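Local coordinates for protein PA-I Galactophilic Lectin (Enterobacter cloacae, PDB 6YGQ) that probably binds galactose-type sugars through a calcium ion, as a PA-IL-like lectin of bacterial origin, at residues A[22-27]-A[135-140]; A[37-42]-A[111-116]; A[48-53]-A[104-109]. All coordinates share one frame; numbering follows the deposited sequence.

The three contacts are antiparallel strand pairings of one beta-sandwich. Contacts 1 and 3 belong to the same sheet, with centres about 10 Å apart, because strands 129-139 and 49-59 are neighbours there; Arg138 NH1 meets Glu48 OE1 in a salt bridge of 2.6 Å. Contact 2 lies in the other sheet, its centre about 14 Å from that of contact 1 and 13 Å from that of contact 3. Trp26 spans the gap between the sheets, its CZ3 3.8 Å from Leu116 CD1. Contacts 1 and 3 also reach the second subunit. Of the calcium ligands, Asn60 follows strand 49-59, Asp120 comes shortly after 112-118 and Asn128 directly precedes 129-139; Gln124 and Asp127 complete the set.

Contact 1 (A[22-27]-A[135-140]); sequences ENLIWS and EVYREA
Asn23 sets its CG between the backbone N and the carbonyl carbon (chi1 66°), and Tyr137 sets its own CG beside the backbone N, anti to the carbonyl carbon (chi1 -62°). The two side chains then cross at about a right angle. Next along this antiparallel pairing comes a classic beta bulge: Ile25 and Trp26 both face Val136, whose O accepts from Ile25 N at 2.8 Å and, by a longer and more bent bond, from Trp26 N at 3.2 Å, while Val136 N returns a bond to Trp26 O. The extra residue shifts the register by one between the Leu24-Tyr137 and Trp26-Val136 pairs.

Asn23 extends the ladder with backbone and side chain together. Its O accepts from Arg138 N, and its ND2 donates to Arg138 O at 3.0 Å, arriving above that carbonyl plane; asparagine is short enough to act here like backbone. Its OD1 is hydrogen-bonded to Ser21 OG.

Leu24 lays CD1 over one face of the Tyr137 ring, 3.9 Å from the centroid, a CH-pi contact that suits a branched aliphatic. Ring and Asn23 ND2 both meet Tyr104 of the second subunit, so this side of the sheet, with Leu24 and Tyr137, takes part in the subunit interface. On the other side, Val136 CG2 lies 4.0 Å from Trp26 CE3, and the indole packs against strand 38-44 of the facing sheet. The Arg138 guanidinium is in a salt bridge with Glu48; Ile25 CD1, 3.7 Å from Val136 CG1, sits 3.9 Å above its plane, offset toward the rim.

Contact 2 (A[37-42]-A[111-116]); sequences GTNTGV and EGTLTL
Leu114 O is gripped twice by Thr40: the hydroxyl OG1 donates to it at 2.7 Å and the backbone N at 3.0 Å. The N lies nearly along the C=O axis, whereas OG1 comes in from the side, tilted 32° from the carbonyl plane. Placing OG1 between the backbone N and the carbonyl carbon (chi1 72°) lets it reach this oxygen, and leaves CG2 to pack on Leu116 CD1 at 3.7 Å. Threonine suits the site because one branch is a hydroxyl and the other a methyl.

The same OG1 accepts from Val42 N at 3.1 Å, which makes an ST turn. One residue earlier, Asn39 OD1 accepts from Gly41 N at 2.8 Å, donor above the amide carbonyl plane, in an Asx turn, and touches Thr113 CG2. The two overlapping turns bend strand 38-44 where it runs antiparallel to strand 112-118 at the border of the four-stranded sheet of the sandwich. Gly41 fits the bend, its positive phi of 73° being easy without a side chain. Gly37 has a further reason to be glycine: a CB there would lie only 2.7 Å from Leu116 O.

Farther out, Lys29 O holds Thr38 OG1, and Trp26 of the facing sheet packs on Thr38, Thr40 and Val42. From the neighbouring strand 88-92, Ala90 packs on Leu114 and Leu116, its small side chain lying against two bulky ones.

Contact 3 (A[48-53]-A[104-109]); sequences EIITIL and YRWSVP
Ile50 and Trp106 lie side by side, pointing the same way, in a hydrogen-bonded pair where strands 49-59 and 102-107 run antiparallel in one sheet of the beta-sandwich. Ile50 takes the less common rotamer with CG1 between the backbone N and the carbonyl carbon (chi1 63°), which puts CG1 on Val108 CG2 at 3.9 Å; the extended chi2 (167°) carries CD1 on to Trp106 CE3 at 3.8 Å. Ile52 adds its CD1 at 4.0 Å from the same CE3, so two isoleucine methyls meet the same part of the indole. Lys103 makes a cation-pi contact with that ring, and Tyr97 meets it too.

The backbone bonds from Val108 N to Glu48 O and between Ile50 and Trp106 in both directions fix this register. It breaks at Arg105, where the chain turns a corner with a left-handed backbone conformation. There the ladder is continued by a side chain: Thr51 OG1 accepts from Arg105 N at 3.0 Å, nearly straight at 170°, and is hydrogen-bonded to Glu139 of its own chain as well. A beta-branched threonine suits a strand while supplying this acceptor. Ile49 sends CG2 to Arg105 CA at 3.6 Å, a methyl against the corner itself.

At the corner, Tyr104 OH is hydrogen-bonded to, and Arg105 NH2 in a salt bridge with, Glu139 of the second subunit. The extended arginine chain crosses its neighbour's ring, CG 3.7 Å above the plane of Tyr104 and offset toward the rim, and Arg105 NE gives a weak bond to Tyr104 OH at 3.3 Å.

Contact 1 (A[22-27]-A[135-140])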
# COMPACT_ATOMS: atom_id res chain seq x y z
N GLU A 22 2.43 -13.63 14.33
CA GLU A 22 2.10 -13.63 15.75
C GLU A 22 2.34 -12.29 16.43
O GLU A 22 1.91 -12.12 17.58
CB GLU A 22 2.91 -14.71 16.47
CG GLU A 22 2.26 -16.09 16.49
CD GLU A 22 1.47 -16.36 17.76
OE1 GLU A 22 2.07 -16.33 18.85
OE2 GLU A 22 0.25 -16.62 17.65
N ASN A 23 2.99 -11.33 15.76
CA ASN A 23 3.21 -10.01 16.33
C ASN A 23 2.12 -9.01 15.93
O ASN A 23 2.26 -7.81 16.19
CB ASN A 23 4.59 -9.48 15.93
CG ASN A 23 4.70 -9.23 14.44
OD1 ASN A 23 4.12 -9.94 13.63
ND2 ASN A 23 5.47 -8.21 14.07
N LEU A 24 1.05 -9.48 15.29
CA LEU A 24 -0.09 -8.63 15.01
C LEU A 24 -0.70 -8.14 16.32
O LEU A 24 -0.93 -8.93 17.24
CB LEU A 24 -1.13 -9.39 14.19
CG LEU A 24 -2.42 -8.67 13.81
CD1 LEU A 24 -2.14 -7.56 12.81
CD2 LEU A 24 -3.45 -9.64 13.26
N ILE A 25 -0.94 -6.84 16.41
CA ILE A 25 -1.58 -6.28 17.60
C ILE A 25 -2.92 -5.62 17.30
O ILE A 25 -3.69 -5.38 18.25
CB ILE A 25 -0.65 -5.29 18.32
CG1 ILE A 25 -0.22 -4.15 17.39
CG2 ILE A 25 0.58 -6.01 18.87
CD1 ILE A 25 0.72 -3.16 18.05
N TRP A 26 -3.24 -5.33 16.05
CA TRP A 26 -4.55 -4.77 15.73
C TRP A 26 -4.81 -4.91 14.24
O TRP A 26 -3.91 -4.70 13.42
CB TRP A 26 -4.66 -3.30 16.14
CG TRP A 26 -6.05 -2.74 16.00
CD1 TRP A 26 -7.06 -2.82 16.92
CD2 TRP A 26 -6.59 -2.02 14.89
NE1 TRP A 26 -8.19 -2.20 16.45
CE2 TRP A 26 -7.93 -1.69 15.21
CE3 TRP A 26 -6.08 -1.61 13.65
CZ2 TRP A 26 -8.76 -0.98 14.34
CZ3 TRP A 26 -6.91 -0.91 12.79
CH2 TRP A 26 -8.23 -0.60 13.13
N SER A 27 -6.05 -5.25 13.90
CA SER A 27 -6.48 -5.32 12.51
C SER A 27 -7.93 -4.89 12.43
O SER A 27 -8.79 -5.50 13.06
CB SER A 27 -6.31 -6.73 11.95
OG SER A 27 -6.73 -6.77 10.59
N GLU A 135 -3.58 -2.99 9.28
CA GLU A 135 -2.99 -3.89 10.25
C GLU A 135 -1.88 -3.17 11.00
O GLU A 135 -1.17 -2.33 10.42
CB GLU A 135 -2.43 -5.16 9.58
CG GLU A 135 -3.43 -5.93 8.73
CD GLU A 135 -2.76 -6.81 7.69
OE1 GLU A 135 -1.54 -7.06 7.80
OE2 GLU A 135 -3.46 -7.25 6.75
N VAL A 136 -1.72 -3.49 12.28
CA VAL A 136 -0.68 -2.90 13.12
C VAL A 136 0.09 -4.02 13.80
O VAL A 136 -0.51 -4.91 14.42
CB VAL A 136 -1.26 -1.94 14.18
CG1 VAL A 136 -0.13 -1.26 14.96
CG2 VAL A 136 -2.15 -0.90 13.52
N TYR A 137 1.42 -3.97 13.70
CA TYR A 137 2.30 -5.00 14.24
C TYR A 137 3.28 -4.38 15.23
O TYR A 137 3.75 -3.25 15.03
CB TYR A 137 3.08 -5.71 13.12
CG TYR A 137 2.20 -6.43 12.14
CD1 TYR A 137 1.68 -5.78 11.03
CD2 TYR A 137 1.89 -7.77 12.32
CE1 TYR A 137 0.87 -6.44 10.13
CE2 TYR A 137 1.09 -8.44 11.43
CZ TYR A 137 0.58 -7.78 10.33
OH TYR A 137 -0.22 -8.45 9.44
N ARG A 138 3.60 -5.13 16.28
CA ARG A 138 4.64 -4.75 17.23
C ARG A 138 5.97 -5.33 16.75
O ARG A 138 6.05 -6.52 16.43
CB ARG A 138 4.30 -5.26 18.63
CG ARG A 138 5.24 -4.77 19.72
CD ARG A 138 4.70 -3.52 20.42
NE ARG A 138 3.41 -3.75 21.06
CZ ARG A 138 2.75 -2.84 21.77
NH1 ARG A 138 3.25 -1.63 21.94
NH2 ARG A 138 1.58 -3.15 22.31
N GLU A 139 7.00 -4.50 16.71
CA GLU A 139 8.32 -4.91 16.24
C GLU A 139 9.32 -4.92 17.39
O GLU A 139 9.16 -4.22 18.39
CB GLU A 139 8.83 -3.98 15.13
CG GLU A 139 7.89 -3.81 13.96
CD GLU A 139 7.91 -4.98 13.00
OE1 GLU A 139 8.41 -6.06 13.37
OE2 GLU A 139 7.42 -4.82 11.86
N ALA A 140 10.36 -5.73 17.22
CA ALA A 140 11.43 -5.82 18.20
C ALA A 140 12.49 -4.77 17.89
O ALA A 140 12.75 -4.46 16.73
CB ALA A 140 12.04 -7.21 18.20

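Contact 2 (A[37-42]-A[111-116])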
# COMPACT_ATOMS: atom_id res chain seq x y z
N GLY A 37 -11.94 9.24 12.91
CA GLY A 37 -11.11 8.09 12.67
C GLY A 37 -11.51 6.89 13.52
O GLY A 37 -12.52 6.89 14.23
N THR A 38 -10.69 5.85 13.42
CA THR A 38 -10.87 4.63 14.19
C THR A 38 -9.93 4.67 15.40
O THR A 38 -8.72 4.82 15.24
CB THR A 38 -10.58 3.40 13.34
OG1 THR A 38 -11.48 3.37 12.23
CG2 THR A 38 -10.75 2.13 14.17
N ASN A 39 -10.50 4.55 16.59
CA ASN A 39 -9.71 4.40 17.81
C ASN A 39 -9.32 2.93 17.91
O ASN A 39 -10.16 2.08 18.22
CB ASN A 39 -10.51 4.86 19.03
CG ASN A 39 -9.75 4.65 20.33
OD1 ASN A 39 -8.63 4.14 20.34
ND2 ASN A 39 -10.37 5.05 21.44
N THR A 40 -8.05 2.63 17.63
CA THR A 40 -7.59 1.24 17.66
C THR A 40 -7.54 0.68 19.08
O THR A 40 -7.51 -0.54 19.24
CB THR A 40 -6.20 1.10 17.03
OG1 THR A 40 -5.22 1.68 17.91
CG2 THR A 40 -6.14 1.78 15.67
N GLY A 41 -7.50 1.54 20.09
CA GLY A 41 -7.33 1.08 21.45
C GLY A 41 -5.95 0.59 21.80
O GLY A 41 -5.73 0.13 22.92
N VAL A 42 -5.00 0.67 20.86
CA VAL A 42 -3.63 0.26 21.11
C VAL A 42 -2.94 1.37 21.90
O VAL A 42 -2.74 2.48 21.39
CB VAL A 42 -2.89 -0.03 19.80
CG1 VAL A 42 -1.41 -0.32 20.06
CG2 VAL A 42 -3.55 -1.20 19.07
N GLU A 111 3.66 8.92 23.94
CA GLU A 111 2.75 8.00 24.61
C GLU A 111 1.31 8.39 24.35
O GLU A 111 0.95 9.57 24.41
CB GLU A 111 3.03 7.99 26.12
CG GLU A 111 2.18 7.02 26.92
CD GLU A 111 2.54 7.03 28.39
OE1 GLU A 111 2.35 8.08 29.04
OE2 GLU A 111 3.01 5.99 28.90
N GLY A 112 0.48 7.40 24.04
CA GLY A 112 -0.92 7.65 23.78
C GLY A 112 -1.56 6.47 23.09
O GLY A 112 -0.91 5.47 22.79
N THR A 113 -2.86 6.62 22.84
CA THR A 113 -3.63 5.60 22.14
C THR A 113 -3.66 5.94 20.65
O THR A 113 -3.89 7.09 20.27
CB THR A 113 -5.05 5.51 22.69
OG1 THR A 113 -4.99 5.17 24.09
CG2 THR A 113 -5.85 4.45 21.95
N LEU A 114 -3.44 4.92 19.82
CA LEU A 114 -3.33 5.11 18.39
C LEU A 114 -4.70 5.22 17.74
O LEU A 114 -5.56 4.35 17.91
CB LEU A 114 -2.56 3.95 17.77
CG LEU A 114 -2.47 3.90 16.24
CD1 LEU A 114 -1.70 5.10 15.72
CD2 LEU A 114 -1.83 2.60 15.77
N THR A 115 -4.90 6.30 16.99
CA THR A 115 -6.05 6.46 16.11
C THR A 115 -5.56 6.47 14.67
O THR A 115 -4.48 6.98 14.37
CB THR A 115 -6.80 7.75 16.43
OG1 THR A 115 -7.54 7.57 17.64
CG2 THR A 115 -7.76 8.12 15.31
N LEU A 116 -6.35 5.87 13.79
CA LEU A 116 -6.10 5.87 12.35
C LEU A 116 -7.29 6.53 11.68
O LEU A 116 -8.44 6.21 11.99
CB LEU A 116 -5.88 4.45 11.84
CG LEU A 116 -4.69 3.73 12.47
CD1 LEU A 116 -4.77 2.23 12.26
CD2 LEU A 116 -3.38 4.28 11.90

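Contact 3 (A[48-53]-A[104-109])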
# COMPACT_ATOMS: atom_id res chain seq x y z
N GLU A 48 8.54 2.50 21.56
CA GLU A 48 8.10 1.25 20.97
C GLU A 48 8.17 1.36 19.45
O GLU A 48 8.07 2.44 18.87
CB GLU A 48 6.67 0.92 21.41
CG GLU A 48 6.55 0.64 22.91
CD GLU A 48 5.12 0.38 23.36
OE1 GLU A 48 4.18 0.73 22.62
OE2 GLU A 48 4.94 -0.17 24.47
N ILE A 49 8.38 0.22 18.79
CA ILE A 49 8.49 0.15 17.34
C ILE A 49 7.29 -0.63 16.82
O ILE A 49 7.05 -1.77 17.24
CB ILE A 49 9.80 -0.50 16.89
CG1 ILE A 49 11.00 0.24 17.49
CG2 ILE A 49 9.90 -0.50 15.37
CD1 ILE A 49 12.34 -0.40 17.18
N ILE A 50 6.54 -0.02 15.90
CA ILE A 50 5.37 -0.66 15.32
C ILE A 50 5.41 -0.51 13.80
O ILE A 50 6.10 0.36 13.26
CB ILE A 50 4.04 -0.08 15.87
CG1 ILE A 50 3.90 1.41 15.52
CG2 ILE A 50 3.96 -0.28 17.37
CD1 ILE A 50 2.50 1.95 15.75
N THR A 51 4.67 -1.38 13.13
CA THR A 51 4.52 -1.33 11.68
C THR A 51 3.04 -1.28 11.35
O THR A 51 2.25 -2.07 11.88
CB THR A 51 5.18 -2.54 11.02
OG1 THR A 51 6.60 -2.41 11.10
CG2 THR A 51 4.75 -2.65 9.56
N ILE A 52 2.66 -0.34 10.49
CA ILE A 52 1.28 -0.18 10.04
C ILE A 52 1.24 -0.46 8.54
O ILE A 52 2.07 0.05 7.79
CB ILE A 52 0.74 1.23 10.35
CG1 ILE A 52 0.94 1.57 11.83
CG2 ILE A 52 -0.73 1.32 9.98
CD1 ILE A 52 0.94 3.06 12.12
N LEU A 53 0.27 -1.28 8.13
CA LEU A 53 0.08 -1.66 6.73
C LEU A 53 -1.37 -1.45 6.34
O LEU A 53 -2.28 -1.75 7.12
CB LEU A 53 0.47 -3.12 6.49
CG LEU A 53 1.84 -3.55 7.01
CD1 LEU A 53 1.97 -5.06 6.94
CD2 LEU A 53 2.94 -2.86 6.22
N TYR A 104 6.79 1.49 8.17
CA TYR A 104 7.55 0.31 8.56
C TYR A 104 8.53 0.65 9.68
O TYR A 104 9.32 1.60 9.55
CB TYR A 104 8.29 -0.24 7.34
CG TYR A 104 9.07 -1.51 7.57
CD1 TYR A 104 8.43 -2.71 7.83
CD2 TYR A 104 10.46 -1.51 7.51
CE1 TYR A 104 9.15 -3.88 8.03
CE2 TYR A 104 11.18 -2.67 7.71
CZ TYR A 104 10.52 -3.85 7.97
OH TYR A 104 11.24 -5.00 8.17
N ARG A 105 8.47 -0.12 10.76
CA ARG A 105 9.37 0.03 11.90
C ARG A 105 9.40 1.48 12.38
O ARG A 105 10.45 2.13 12.45
CB ARG A 105 10.78 -0.46 11.55
CG ARG A 105 10.85 -1.96 11.34
CD ARG A 105 12.28 -2.45 11.23
NE ARG A 105 12.32 -3.91 11.11
CZ ARG A 105 12.23 -4.75 12.14
NH1 ARG A 105 12.11 -4.28 13.37
NH2 ARG A 105 12.26 -6.05 11.92
N TRP A 106 8.21 1.98 12.71
CA TRP A 106 8.05 3.34 13.19
C TRP A 106 8.37 3.40 14.67
O TRP A 106 7.72 2.72 15.48
CB TRP A 106 6.61 3.80 12.93
CG TRP A 106 6.31 5.20 13.38
CD1 TRP A 106 7.17 6.25 13.44
CD2 TRP A 106 5.04 5.69 13.82
NE1 TRP A 106 6.52 7.37 13.89
CE2 TRP A 106 5.21 7.06 14.13
CE3 TRP A 106 3.77 5.12 13.98
CZ2 TRP A 106 4.16 7.85 14.59
CZ3 TRP A 106 2.74 5.91 14.44
CH2 TRP A 106 2.94 7.26 14.74
N SER A 107 9.35 4.19 15.05
CA SER A 107 9.63 4.39 16.47
C SER A 107 8.65 5.42 17.00
O SER A 107 8.75 6.62 16.68
CB SER A 107 11.07 4.82 16.71
OG SER A 107 11.37 4.80 18.10
N VAL A 108 7.71 4.97 17.82
CA VAL A 108 6.60 5.81 18.28
C VAL A 108 7.17 7.01 19.03
O VAL A 108 7.98 6.83 19.96
CB VAL A 108 5.65 4.99 19.17
CG1 VAL A 108 4.52 5.87 19.69
CG2 VAL A 108 5.09 3.80 18.40
N PRO A 109 6.78 8.24 18.68
CA PRO A 109 7.42 9.40 19.30
C PRO A 109 6.78 9.85 20.61
O PRO A 109 7.40 10.62 21.35
CB PRO A 109 7.27 10.49 18.22
CG PRO A 109 6.01 10.13 17.51
CD PRO A 109 5.88 8.62 17.57